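Local coordinates for protein 5-carboxymethyl-2-hydroxymuconate semialdehyde dehydrogenase (Thermus thermophilus, PDB 2D4E) that probably catalyses the NAD-dependent oxidation of 5-carboxymethyl-2-hydroxymuconate semialdehyde to the corresponding acid, as a member of the aldehyde dehydrogenase family, at residues E425-A430 / A453-A458; G399-K404 / A430-Y435; G33-S38 / K207-L212; V166-P171 / T180-P185. One frame throughout, in Å; residues are numbered along the deposited sequence.

Contact 1 (E425-A430 / A453-A458); sequences EALRKA and ALELEA
Leu-427 lays its two methyls against the end of helix 446-455: CD2 lies 3.5 Å from CB of Glu-455, while CD1 lies 3.7 Å from CD2 of Leu-456. With CG anti to the backbone N (chi1 177°), the isobutyl group reaches forward although its CB does not aim at the other segment. Leu-456, the first residue to leave helical geometry, answers with one methyl, CD2, which also sits 3.6 Å from CB of Ala-430. That one methyl rests against both Leu-427 and Ala-430, three positions apart on their helix. No hydrogen bond crosses the contact. Cutting Leu-427 back to an alanine is likely to leave a gap beside CD2 of Leu-456 and to take the apolar neighbour from CB and CG of Glu-455. Only the aliphatic part of Glu-455 serves this contact; its carboxylate forms salt bridges with Arg-82 of the second subunit and Arg-152 of the third. Away from here, along helix 423-431, Glu-425 forms salt bridges with Arg-428 and Lys-429. Ala-430 also touches Pro-277 and Leu-279, and Leu-456 touches Ala-439 and Val-441, as where helices and their ends pack on parallel strands 277-280 and 438-442 of the mixed sheet in an alpha/beta domain.

Contact 2 (G399-K404 / A430-Y435); sequences GENHMK and ANDTKY
Asn-401 and Asp-432 carry nearly all of the contact, the amide of the first lying close to the backbone carbonyl of the second. CG of Asn-401 stands anti to its own backbone N (chi1 -157°), which turns the amide toward segment 430-435. ND2 of Asn-401 lies 3.2 Å from O of Asp-432, but the N-H...O angle of 126° makes this a weak hydrogen bond. CB of Asp-432 is 3.6 Å from the same ND2, so the amide nitrogen lies close to both the carbonyl and the first side-chain carbon of Asp-432. This is the tight side: Asn-401 is buried, its OD1 accepts from Arg-310 NH1, and Asp-432 O has a second donor in Gln-407 NE2. Arg-310 also binds the carbonyls of Lys-429 and Ala-430, tying the amide to the end of helix 423-431.

The other side is loose and wet. Asp-432 is exposed, and its carboxylate, turned 44° from the amide plane, makes no direct bond to Asn-401. A water fills in: it accepts from Asn-401 ND2 at 3.0 Å and donates to Asp-432 OD2 at 2.6 Å.

Segment 399-404 presents the amide from a type I turn running from Glu-400 to Met-403, whereas Asp-432 is the centre of an inverse gamma turn. With a guanidinium donor at OD1, and at ND2 a water and, weakly, a carbonyl, the flip state of the Asn-401 amide is probably set by its partners, and polar bonds rather than apolar packing join the two turns.

Contact 3 (G33-S38 / K207-L212); sequences GEFVPS and KLAEIL
Phe-35 reaches helix 203-214 with the far end of its ring, CZ lying 3.4 Å from CG of Glu-210. Its chi1 of -77° sets CG beside the backbone N and anti to the carbonyl carbon, and chi2 of 97° turns the ring roughly square to the CA-CB-CG plane. CE2 then comes 3.8 Å from CB of Ala-209, whose methyl is aimed at the strand. CG of Glu-210 and this methyl both approach the ring obliquely. The backbone N of Glu-210, by contrast, lies in the ring plane at the edge, 3.4 Å from CZ.

Strand 34-36 pairs antiparallel with strand 29-31, and Phe-30 of that strand meets the Phe-35 ring edge-to-face. The helix on the other side connects strands 193-196 and 222-224 in a beta-alpha-beta crossover of the Rossmann-like sheet, so the ring bridges the small two-stranded sheet and the outside of that unit.

The Glu-210 chain, extended beyond CG, passes the ring with that methylene and crosses the phenylalanine at about a right angle, its carboxylate plane standing 87° from the ring. OE2 of Glu-210 has a long ion pair at 3.8 Å with NZ of Lys-207, an amine that also makes a salt bridge with Glu-105. A serine in place of Phe-35 would probably leave the methyl of Ala-209 and the methylenes of Glu-210 without their aromatic neighbour, opening a gap between strand and helix.

Contact 4 (V166-P171 / T180-P185); sequences VGIITP and TWRIAP. With NAD (nicotinamide-adenine-dinucleotide), chain K.
A chi1 of -58° in Ile-168 places CG2 anti to the backbone N and CG1 beside it, spreading two branches over helix 175-188. The CG2 branch meets CB of Arg-182 at 3.7 Å. The longer branch ends in CD1, 3.7 Å from CG1 of Ile-183 and equally far from the backbone N of that residue, and these two isoleucines cross at about a right angle. Arg-182 bends early, with chi1 at -49° and chi2 at -70°, so its first methylenes lie against Ile-168 while the guanidinium is carried away. That buried charge is met by Glu-486 and Glu-271 in salt bridges and by the hydroxyls of Ser-269 and Thr-248. No hydrogen bond crosses between the two segments, and the packing is mainly by aliphatic groups.

The strand serves the cofactor with its next residues. CG2 of Ile-169 packs 3.5 Å from C1B of NAD on the adenosine ribose, and the O3B hydroxyl of NAD donates a short 2.5 Å hydrogen bond to O of Thr-170. Pro-171 follows, its CA 3.2 Å from the phosphate oxygen O2N. Ile-168, facing the helix, thereby backs a strand end that forms part of the NAD pocket.

The segments belong to one beta-alpha-beta unit, strand 166-169, helix 175-188 and strand 193-196, within a five-stranded parallel sheet of Rossmann type. Strand 166-169 is central there, flanked by 193-196 and 244-248; Ile-168 touches Val-193, Leu-195 and Thr-246 from these neighbours, and helix 118-136 packs against Thr-180 on the helix.

Overall arrangement
Along the chain contact 3 closes a long loop that holds contact 4, and contacts 2 and 1 follow, with alternating segments. The four form two pairs. Contacts 1 and 2, with centres 12 Å apart, share Ala-430 and helix 423-431, and Asn-431 joins them through probable hydrogen bonds to Glu-455 and Glu-457; both flank the seven-stranded mixed sheet. Contacts 3 and 4, 16 Å apart between centres, touch where Leu-208 meets Ile-183 and Thr-180, beside the five-stranded cofactor-binding sheet. Centres of contacts 1 and 3 lie 45 Å apart, on opposite sides of the chain's centre. The pairs thus belong to different sheets, and contact 4 itself forms part of the NAD pocket.

Contact 1 (E425-A430 / A453-A458)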
# COMPACT_ATOMS: atom_id res chain seq x y z
N GLU C 425 23.72 18.78 -20.97
CA GLU C 425 23.04 19.72 -21.86
C GLU C 425 21.73 19.12 -22.40
O GLU C 425 20.75 19.84 -22.59
CB GLU C 425 23.97 20.13 -23.00
CG GLU C 425 23.35 21.08 -24.02
CD GLU C 425 24.38 21.63 -25.00
OE1 GLU C 425 25.12 22.57 -24.63
OE2 GLU C 425 24.46 21.11 -26.13
N ALA C 426 21.72 17.82 -22.65
CA ALA C 426 20.51 17.18 -23.14
C ALA C 426 19.39 17.34 -22.10
O ALA C 426 18.25 17.64 -22.44
CB ALA C 426 20.76 15.70 -23.40
N LEU C 427 19.75 17.16 -20.83
CA LEU C 427 18.80 17.28 -19.72
C LEU C 427 18.33 18.71 -19.52
O LEU C 427 17.13 18.96 -19.33
CB LEU C 427 19.44 16.78 -18.42
CG LEU C 427 18.59 16.90 -17.15
CD1 LEU C 427 17.31 16.07 -17.30
CD2 LEU C 427 19.40 16.43 -15.94
N ARG C 428 19.27 19.66 -19.55
CA ARG C 428 18.95 21.07 -19.38
C ARG C 428 17.93 21.53 -20.41
O ARG C 428 16.92 22.16 -20.07
CB ARG C 428 20.22 21.92 -19.49
CG ARG C 428 19.98 23.42 -19.49
CD ARG C 428 21.29 24.21 -19.51
NE ARG C 428 22.08 23.99 -20.72
CZ ARG C 428 21.75 24.47 -21.92
NH1 ARG C 428 20.66 25.20 -22.09
NH2 ARG C 428 22.53 24.22 -22.97
N LYS C 429 18.20 21.24 -21.68
CA LYS C 429 17.30 21.63 -22.77
C LYS C 429 15.98 20.88 -22.69
O LYS C 429 14.92 21.45 -22.97
CB LYS C 429 17.96 21.37 -24.13
CG LYS C 429 19.14 22.28 -24.43
CD LYS C 429 19.77 21.99 -25.79
CE LYS C 429 20.88 22.99 -26.09
NZ LYS C 429 21.61 22.73 -27.36
N ALA C 430 16.02 19.61 -22.31
CA ALA C 430 14.80 18.82 -22.21
C ALA C 430 13.84 19.47 -21.20
O ALA C 430 12.66 19.62 -21.47
CB ALA C 430 15.12 17.38 -21.79
N ALA C 453 15.94 9.46 -16.30
CA ALA C 453 14.54 9.20 -16.01
C ALA C 453 14.16 9.96 -14.73
O ALA C 453 13.10 10.58 -14.66
CB ALA C 453 14.29 7.70 -15.85
N LEU C 454 15.03 9.91 -13.73
CA LEU C 454 14.78 10.59 -12.47
C LEU C 454 14.86 12.11 -12.56
O LEU C 454 14.14 12.82 -11.86
CB LEU C 454 15.77 10.11 -11.40
CG LEU C 454 15.56 10.70 -10.01
CD1 LEU C 454 14.28 10.14 -9.41
CD2 LEU C 454 16.74 10.36 -9.11
N GLU C 455 15.74 12.62 -13.43
CA GLU C 455 15.92 14.07 -13.58
C GLU C 455 14.97 14.78 -14.55
O GLU C 455 14.78 15.99 -14.45
CB GLU C 455 17.36 14.36 -14.00
CG GLU C 455 18.41 14.00 -12.97
CD GLU C 455 18.33 14.87 -11.73
OE1 GLU C 455 18.38 16.11 -11.86
OE2 GLU C 455 18.21 14.32 -10.61
N LEU C 456 14.39 14.05 -15.50
CA LEU C 456 13.48 14.66 -16.47
C LEU C 456 12.15 15.07 -15.82
O LEU C 456 11.46 14.24 -15.22
CB LEU C 456 13.23 13.70 -17.64
CG LEU C 456 14.42 13.49 -18.59
CD1 LEU C 456 14.19 12.26 -19.44
CD2 LEU C 456 14.61 14.72 -19.46
N GLU C 457 11.80 16.34 -15.94
CA GLU C 457 10.57 16.85 -15.36
C GLU C 457 9.40 16.53 -16.27
O GLU C 457 9.05 17.27 -17.19
CB GLU C 457 10.71 18.36 -15.11
CG GLU C 457 12.02 18.69 -14.40
CD GLU C 457 12.29 20.18 -14.27
OE1 GLU C 457 12.00 20.94 -15.22
OE2 GLU C 457 12.82 20.59 -13.22
N ALA C 458 8.79 15.38 -16.00
CA ALA C 458 7.67 14.90 -16.78
C ALA C 458 6.90 13.89 -15.94
O ALA C 458 7.46 13.27 -15.04
CB ALA C 458 8.18 14.24 -18.05

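Contact 2 (G399-K404 / A430-Y435)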
# COMPACT_ATOMS: atom_id res chain seq x y z
N GLY C 399 16.47 23.57 -35.24
CA GLY C 399 16.50 24.85 -34.56
C GLY C 399 17.16 24.84 -33.20
O GLY C 399 18.02 24.00 -32.92
N GLU C 400 16.75 25.78 -32.36
CA GLU C 400 17.30 25.90 -31.02
C GLU C 400 16.15 25.85 -30.02
O GLU C 400 15.04 26.26 -30.33
CB GLU C 400 18.07 27.22 -30.89
CG GLU C 400 19.11 27.39 -31.98
CD GLU C 400 19.90 28.69 -31.85
OE1 GLU C 400 19.28 29.77 -31.76
OE2 GLU C 400 21.15 28.63 -31.86
N ASN C 401 16.44 25.34 -28.83
CA ASN C 401 15.44 25.17 -27.79
C ASN C 401 14.75 26.45 -27.31
O ASN C 401 13.67 26.39 -26.74
CB ASN C 401 16.05 24.43 -26.60
CG ASN C 401 15.00 23.75 -25.75
OD1 ASN C 401 14.29 22.86 -26.22
ND2 ASN C 401 14.88 24.17 -24.49
N HIS C 402 15.38 27.60 -27.54
CA HIS C 402 14.81 28.88 -27.10
C HIS C 402 13.82 29.43 -28.13
O HIS C 402 13.11 30.40 -27.86
CB HIS C 402 15.93 29.90 -26.88
CG HIS C 402 16.56 30.37 -28.16
ND1 HIS C 402 15.93 31.21 -29.05
CD2 HIS C 402 17.76 30.06 -28.73
CE1 HIS C 402 16.69 31.39 -30.11
NE2 HIS C 402 17.81 30.71 -29.94
N MET C 403 13.80 28.83 -29.31
CA MET C 403 12.90 29.28 -30.36
C MET C 403 11.44 29.05 -29.99
O MET C 403 11.11 28.17 -29.20
CB MET C 403 13.20 28.56 -31.67
CG MET C 403 14.52 28.98 -32.29
SD MET C 403 14.84 28.10 -33.82
CE MET C 403 16.28 29.02 -34.44
N LYS C 404 10.57 29.87 -30.56
CA LYS C 404 9.15 29.79 -30.30
C LYS C 404 8.58 28.43 -30.72
O LYS C 404 7.72 27.88 -30.04
CB LYS C 404 8.42 30.92 -31.04
CG LYS C 404 6.94 31.04 -30.72
CD LYS C 404 6.28 32.16 -31.53
CE LYS C 404 6.84 33.54 -31.16
NZ LYS C 404 6.42 33.95 -29.79
N ALA C 430 16.02 19.61 -22.31
CA ALA C 430 14.80 18.82 -22.21
C ALA C 430 13.84 19.47 -21.20
O ALA C 430 12.66 19.62 -21.47
CB ALA C 430 15.12 17.38 -21.79
N ASN C 431 14.38 19.86 -20.04
CA ASN C 431 13.56 20.47 -18.99
C ASN C 431 13.26 21.94 -19.18
O ASN C 431 12.44 22.51 -18.45
CB ASN C 431 14.21 20.29 -17.62
CG ASN C 431 14.16 18.87 -17.13
OD1 ASN C 431 13.35 18.07 -17.61
ND2 ASN C 431 15.00 18.54 -16.14
N ASP C 432 13.91 22.57 -20.15
CA ASP C 432 13.71 24.00 -20.36
C ASP C 432 12.50 24.42 -21.20
O ASP C 432 12.65 24.99 -22.28
CB ASP C 432 14.99 24.62 -20.94
CG ASP C 432 15.00 26.14 -20.85
OD1 ASP C 432 14.26 26.70 -20.01
OD2 ASP C 432 15.76 26.78 -21.62
N THR C 433 11.30 24.10 -20.71
CA THR C 433 10.04 24.51 -21.35
C THR C 433 9.05 24.62 -20.20
O THR C 433 9.33 24.15 -19.09
CB THR C 433 9.46 23.48 -22.37
OG1 THR C 433 8.81 22.40 -21.67
CG2 THR C 433 10.56 22.94 -23.26
N LYS C 434 7.92 25.26 -20.44
CA LYS C 434 6.92 25.42 -19.39
C LYS C 434 6.07 24.16 -19.24
O LYS C 434 5.21 24.08 -18.36
CB LYS C 434 6.02 26.62 -19.69
CG LYS C 434 5.18 26.48 -20.94
CD LYS C 434 4.14 27.59 -21.03
CE LYS C 434 3.18 27.37 -22.19
NZ LYS C 434 2.02 28.30 -22.12
N TYR C 435 6.33 23.17 -20.10
CA TYR C 435 5.56 21.93 -20.06
C TYR C 435 6.29 20.79 -19.35
O TYR C 435 7.46 20.93 -18.96
CB TYR C 435 5.20 21.50 -21.49
CG TYR C 435 4.27 22.46 -22.20
CD1 TYR C 435 4.72 23.24 -23.27
CD2 TYR C 435 2.94 22.60 -21.80
CE1 TYR C 435 3.86 24.13 -23.92
CE2 TYR C 435 2.08 23.48 -22.44
CZ TYR C 435 2.55 24.24 -23.50
OH TYR C 435 1.70 25.13 -24.13
O HOH W 1 17.26 25.46 -23.24

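Contact 3 (G33-S38 / K207-L212)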
# COMPACT_ATOMS: atom_id res chain seq x y z
N GLY C 33 -31.98 11.44 -18.64
CA GLY C 33 -32.45 10.25 -19.33
C GLY C 33 -33.10 10.35 -20.70
O GLY C 33 -33.70 9.38 -21.16
N GLU C 34 -32.99 11.49 -21.36
CA GLU C 34 -33.60 11.67 -22.68
C GLU C 34 -32.76 12.55 -23.61
O GLU C 34 -32.05 13.44 -23.14
CB GLU C 34 -34.98 12.32 -22.56
CG GLU C 34 -36.04 11.49 -21.85
CD GLU C 34 -37.39 12.19 -21.84
OE1 GLU C 34 -38.35 11.63 -21.26
OE2 GLU C 34 -37.50 13.31 -22.41
N PHE C 35 -32.86 12.30 -24.91
CA PHE C 35 -32.15 13.13 -25.88
C PHE C 35 -33.03 14.34 -26.13
O PHE C 35 -34.22 14.21 -26.43
CB PHE C 35 -31.91 12.38 -27.19
CG PHE C 35 -30.79 11.39 -27.10
CD1 PHE C 35 -31.04 10.04 -26.88
CD2 PHE C 35 -29.46 11.81 -27.21
CE1 PHE C 35 -29.99 9.13 -26.75
CE2 PHE C 35 -28.41 10.91 -27.09
CZ PHE C 35 -28.67 9.57 -26.86
N VAL C 36 -32.46 15.53 -26.00
CA VAL C 36 -33.21 16.75 -26.22
C VAL C 36 -32.37 17.83 -26.88
O VAL C 36 -31.14 17.84 -26.76
CB VAL C 36 -33.74 17.34 -24.88
CG1 VAL C 36 -34.60 16.31 -24.16
CG2 VAL C 36 -32.56 17.78 -24.02
N PRO C 37 -33.02 18.76 -27.60
CA PRO C 37 -32.33 19.85 -28.28
C PRO C 37 -32.19 20.98 -27.27
O PRO C 37 -32.64 20.86 -26.14
CB PRO C 37 -33.30 20.22 -29.38
CG PRO C 37 -34.62 20.10 -28.67
CD PRO C 37 -34.46 18.77 -27.93
N SER C 38 -31.55 22.07 -27.68
CA SER C 38 -31.41 23.21 -26.79
C SER C 38 -32.79 23.87 -26.79
O SER C 38 -33.55 23.72 -27.75
CB SER C 38 -30.37 24.18 -27.33
OG SER C 38 -29.12 23.53 -27.48
N LYS C 207 -23.38 9.66 -29.70
CA LYS C 207 -23.46 8.23 -29.97
C LYS C 207 -23.19 7.45 -28.67
O LYS C 207 -23.86 6.46 -28.36
CB LYS C 207 -22.44 7.83 -31.04
CG LYS C 207 -22.46 6.36 -31.40
CD LYS C 207 -23.81 5.93 -31.99
CE LYS C 207 -23.78 4.47 -32.41
NZ LYS C 207 -25.01 4.05 -33.12
N LEU C 208 -22.19 7.91 -27.92
CA LEU C 208 -21.82 7.29 -26.66
C LEU C 208 -23.02 7.35 -25.71
O LEU C 208 -23.31 6.38 -25.01
CB LEU C 208 -20.62 8.02 -26.04
CG LEU C 208 -20.17 7.54 -24.66
CD1 LEU C 208 -19.81 6.05 -24.72
CD2 LEU C 208 -18.97 8.38 -24.19
N ALA C 209 -23.71 8.48 -25.69
CA ALA C 209 -24.88 8.62 -24.83
C ALA C 209 -25.92 7.57 -25.24
O ALA C 209 -26.58 6.98 -24.38
CB ALA C 209 -25.47 10.01 -24.94
N GLU C 210 -26.07 7.34 -26.54
CA GLU C 210 -27.03 6.35 -27.01
C GLU C 210 -26.69 5.00 -26.41
O GLU C 210 -27.57 4.29 -25.91
CB GLU C 210 -27.01 6.25 -28.54
CG GLU C 210 -27.46 7.51 -29.26
CD GLU C 210 -27.58 7.32 -30.76
OE1 GLU C 210 -27.81 8.32 -31.47
OE2 GLU C 210 -27.46 6.17 -31.23
N ILE C 211 -25.41 4.66 -26.45
CA ILE C 211 -24.93 3.40 -25.91
C ILE C 211 -25.16 3.30 -24.41
O ILE C 211 -25.61 2.27 -23.92
CB ILE C 211 -23.44 3.21 -26.25
CG1 ILE C 211 -23.29 3.02 -27.76
CG2 ILE C 211 -22.88 2.01 -25.48
CD1 ILE C 211 -21.86 2.98 -28.25
N LEU C 212 -24.84 4.35 -23.66
CA LEU C 212 -25.05 4.29 -22.22
C LEU C 212 -26.54 4.13 -21.92
O LEU C 212 -26.91 3.53 -20.91
CB LEU C 212 -24.51 5.54 -21.53
CG LEU C 212 -23.07 5.36 -21.01
CD1 LEU C 212 -22.14 5.00 -22.16
CD2 LEU C 212 -22.60 6.63 -20.32

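Contact 4 (V166-P171 / T180-P185)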
# COMPACT_ATOMS: atom_id res chain seq x y z
N VAL C 166 -19.39 14.85 -11.59
CA VAL C 166 -18.19 15.27 -12.29
C VAL C 166 -18.49 15.90 -13.66
O VAL C 166 -19.17 15.31 -14.49
CB VAL C 166 -17.23 14.08 -12.51
CG1 VAL C 166 -15.90 14.58 -13.12
CG2 VAL C 166 -16.98 13.36 -11.19
N GLY C 167 -17.98 17.11 -13.86
CA GLY C 167 -18.14 17.79 -15.13
C GLY C 167 -16.91 17.41 -15.94
O GLY C 167 -15.79 17.74 -15.55
N ILE C 168 -17.13 16.70 -17.04
CA ILE C 168 -16.04 16.22 -17.89
C ILE C 168 -15.98 17.02 -19.20
O ILE C 168 -16.88 16.93 -20.03
CB ILE C 168 -16.23 14.70 -18.17
CG1 ILE C 168 -16.26 13.95 -16.83
CG2 ILE C 168 -15.12 14.15 -19.06
CD1 ILE C 168 -16.55 12.46 -16.92
N ILE C 169 -14.92 17.81 -19.35
CA ILE C 169 -14.72 18.65 -20.53
C ILE C 169 -13.53 18.12 -21.34
O ILE C 169 -12.39 18.13 -20.88
CB ILE C 169 -14.49 20.11 -20.09
CG1 ILE C 169 -15.64 20.55 -19.17
CG2 ILE C 169 -14.44 21.02 -21.28
CD1 ILE C 169 -15.48 21.93 -18.58
N THR C 170 -13.81 17.66 -22.56
CA THR C 170 -12.81 17.03 -23.42
C THR C 170 -12.42 17.74 -24.72
O THR C 170 -13.15 18.59 -25.21
CB THR C 170 -13.26 15.61 -23.73
OG1 THR C 170 -14.62 15.65 -24.20
CG2 THR C 170 -13.19 14.75 -22.48
N PRO C 171 -11.26 17.36 -25.30
CA PRO C 171 -10.73 17.92 -26.55
C PRO C 171 -11.25 17.27 -27.82
O PRO C 171 -11.85 16.20 -27.78
CB PRO C 171 -9.22 17.74 -26.37
CG PRO C 171 -9.16 16.41 -25.70
CD PRO C 171 -10.27 16.48 -24.66
N THR C 180 -14.13 8.70 -22.39
CA THR C 180 -14.34 7.48 -21.62
C THR C 180 -13.25 7.29 -20.58
O THR C 180 -13.45 6.61 -19.58
CB THR C 180 -14.39 6.22 -22.53
OG1 THR C 180 -13.16 6.08 -23.24
CG2 THR C 180 -15.55 6.33 -23.52
N TRP C 181 -12.09 7.91 -20.83
CA TRP C 181 -10.96 7.85 -19.90
C TRP C 181 -11.36 8.45 -18.54
O TRP C 181 -10.85 8.05 -17.50
CB TRP C 181 -9.78 8.64 -20.48
CG TRP C 181 -8.53 8.69 -19.62
CD1 TRP C 181 -7.86 9.81 -19.21
CD2 TRP C 181 -7.80 7.57 -19.09
NE1 TRP C 181 -6.76 9.45 -18.47
CE2 TRP C 181 -6.70 8.09 -18.38
CE3 TRP C 181 -7.98 6.17 -19.16
CZ2 TRP C 181 -5.77 7.26 -17.73
CZ3 TRP C 181 -7.05 5.35 -18.51
CH2 TRP C 181 -5.96 5.90 -17.81
N ARG C 182 -12.29 9.40 -18.57
CA ARG C 182 -12.75 10.06 -17.34
C ARG C 182 -14.10 9.54 -16.87
O ARG C 182 -14.36 9.42 -15.66
CB ARG C 182 -12.85 11.57 -17.58
CG ARG C 182 -11.62 12.19 -18.23
CD ARG C 182 -10.41 12.21 -17.30
NE ARG C 182 -9.51 13.30 -17.69
CZ ARG C 182 -8.79 14.01 -16.84
NH1 ARG C 182 -8.83 13.75 -15.54
NH2 ARG C 182 -8.02 15.00 -17.29
N ILE C 183 -14.98 9.25 -17.82
CA ILE C 183 -16.31 8.75 -17.53
C ILE C 183 -16.27 7.41 -16.79
O ILE C 183 -16.98 7.22 -15.81
CB ILE C 183 -17.13 8.58 -18.82
CG1 ILE C 183 -17.29 9.94 -19.51
CG2 ILE C 183 -18.48 7.95 -18.49
CD1 ILE C 183 -17.82 9.84 -20.94
N ALA C 184 -15.45 6.49 -17.28
CA ALA C 184 -15.34 5.17 -16.68
C ALA C 184 -14.98 5.23 -15.19
O ALA C 184 -15.67 4.65 -14.36
CB ALA C 184 -14.32 4.33 -17.46
N PRO C 185 -13.88 5.93 -14.84
CA PRO C 185 -13.58 5.96 -13.40
C PRO C 185 -14.64 6.70 -12.60
O PRO C 185 -15.01 6.28 -11.50
CB PRO C 185 -12.20 6.63 -13.35
CG PRO C 185 -12.14 7.45 -14.61
CD PRO C 185 -12.81 6.55 -15.62
PA NAD K . -9.42 23.38 -25.76
O1A NAD K . -9.83 24.67 -26.29
O2A NAD K . -8.83 23.50 -24.41
O5B NAD K . -10.62 22.30 -25.64
C5B NAD K . -10.84 21.40 -24.50
C4B NAD K . -12.26 21.60 -24.01
O4B NAD K . -12.24 22.91 -23.39
C3B NAD K . -13.33 21.72 -25.13
O3B NAD K . -14.41 20.78 -24.91
C2B NAD K . -13.75 23.20 -25.04
O2B NAD K . -15.13 23.42 -25.43
C1B NAD K . -13.46 23.51 -23.59
N9A NAD K . -13.31 24.93 -23.35
C8A NAD K . -12.66 25.89 -24.11
N7A NAD K . -12.71 27.13 -23.58
C5A NAD K . -13.44 26.94 -22.41
C6A NAD K . -13.85 27.85 -21.37
N6A NAD K . -13.57 29.16 -21.39
N1A NAD K . -14.57 27.31 -20.31
C2A NAD K . -14.86 25.95 -20.29
N3A NAD K . -14.52 25.04 -21.20
C4A NAD K . -13.81 25.58 -22.24
O3 NAD K . -8.44 22.76 -26.76
PN NAD K . -8.33 21.50 -27.70
O1N NAD K . -8.04 22.03 -29.05
O2N NAD K . -9.55 20.68 -27.57
O5D NAD K . -7.03 21.00 -27.02
C5D NAD K . -6.04 20.16 -27.55
C4D NAD K . -5.14 20.22 -26.36
O4D NAD K . -5.46 19.21 -25.38
C3D NAD K . -3.64 20.19 -26.63
O3D NAD K . -2.93 21.25 -25.96
C2D NAD K . -3.28 18.78 -26.14
O2D NAD K . -1.89 18.71 -25.76
C1D NAD K . -4.26 18.61 -25.00
N1N NAD K . -4.49 17.20 -24.64
C2N NAD K . -3.87 16.84 -23.45
C3N NAD K . -4.02 15.53 -23.04
C7N NAD K . -3.38 15.00 -21.77
O7N NAD K . -3.56 13.84 -21.47
N7N NAD K . -2.63 15.82 -21.00
C4N NAD K . -4.79 14.56 -23.84
C5N NAD K . -5.37 15.07 -25.04
C6N NAD K . -5.26 16.35 -25.50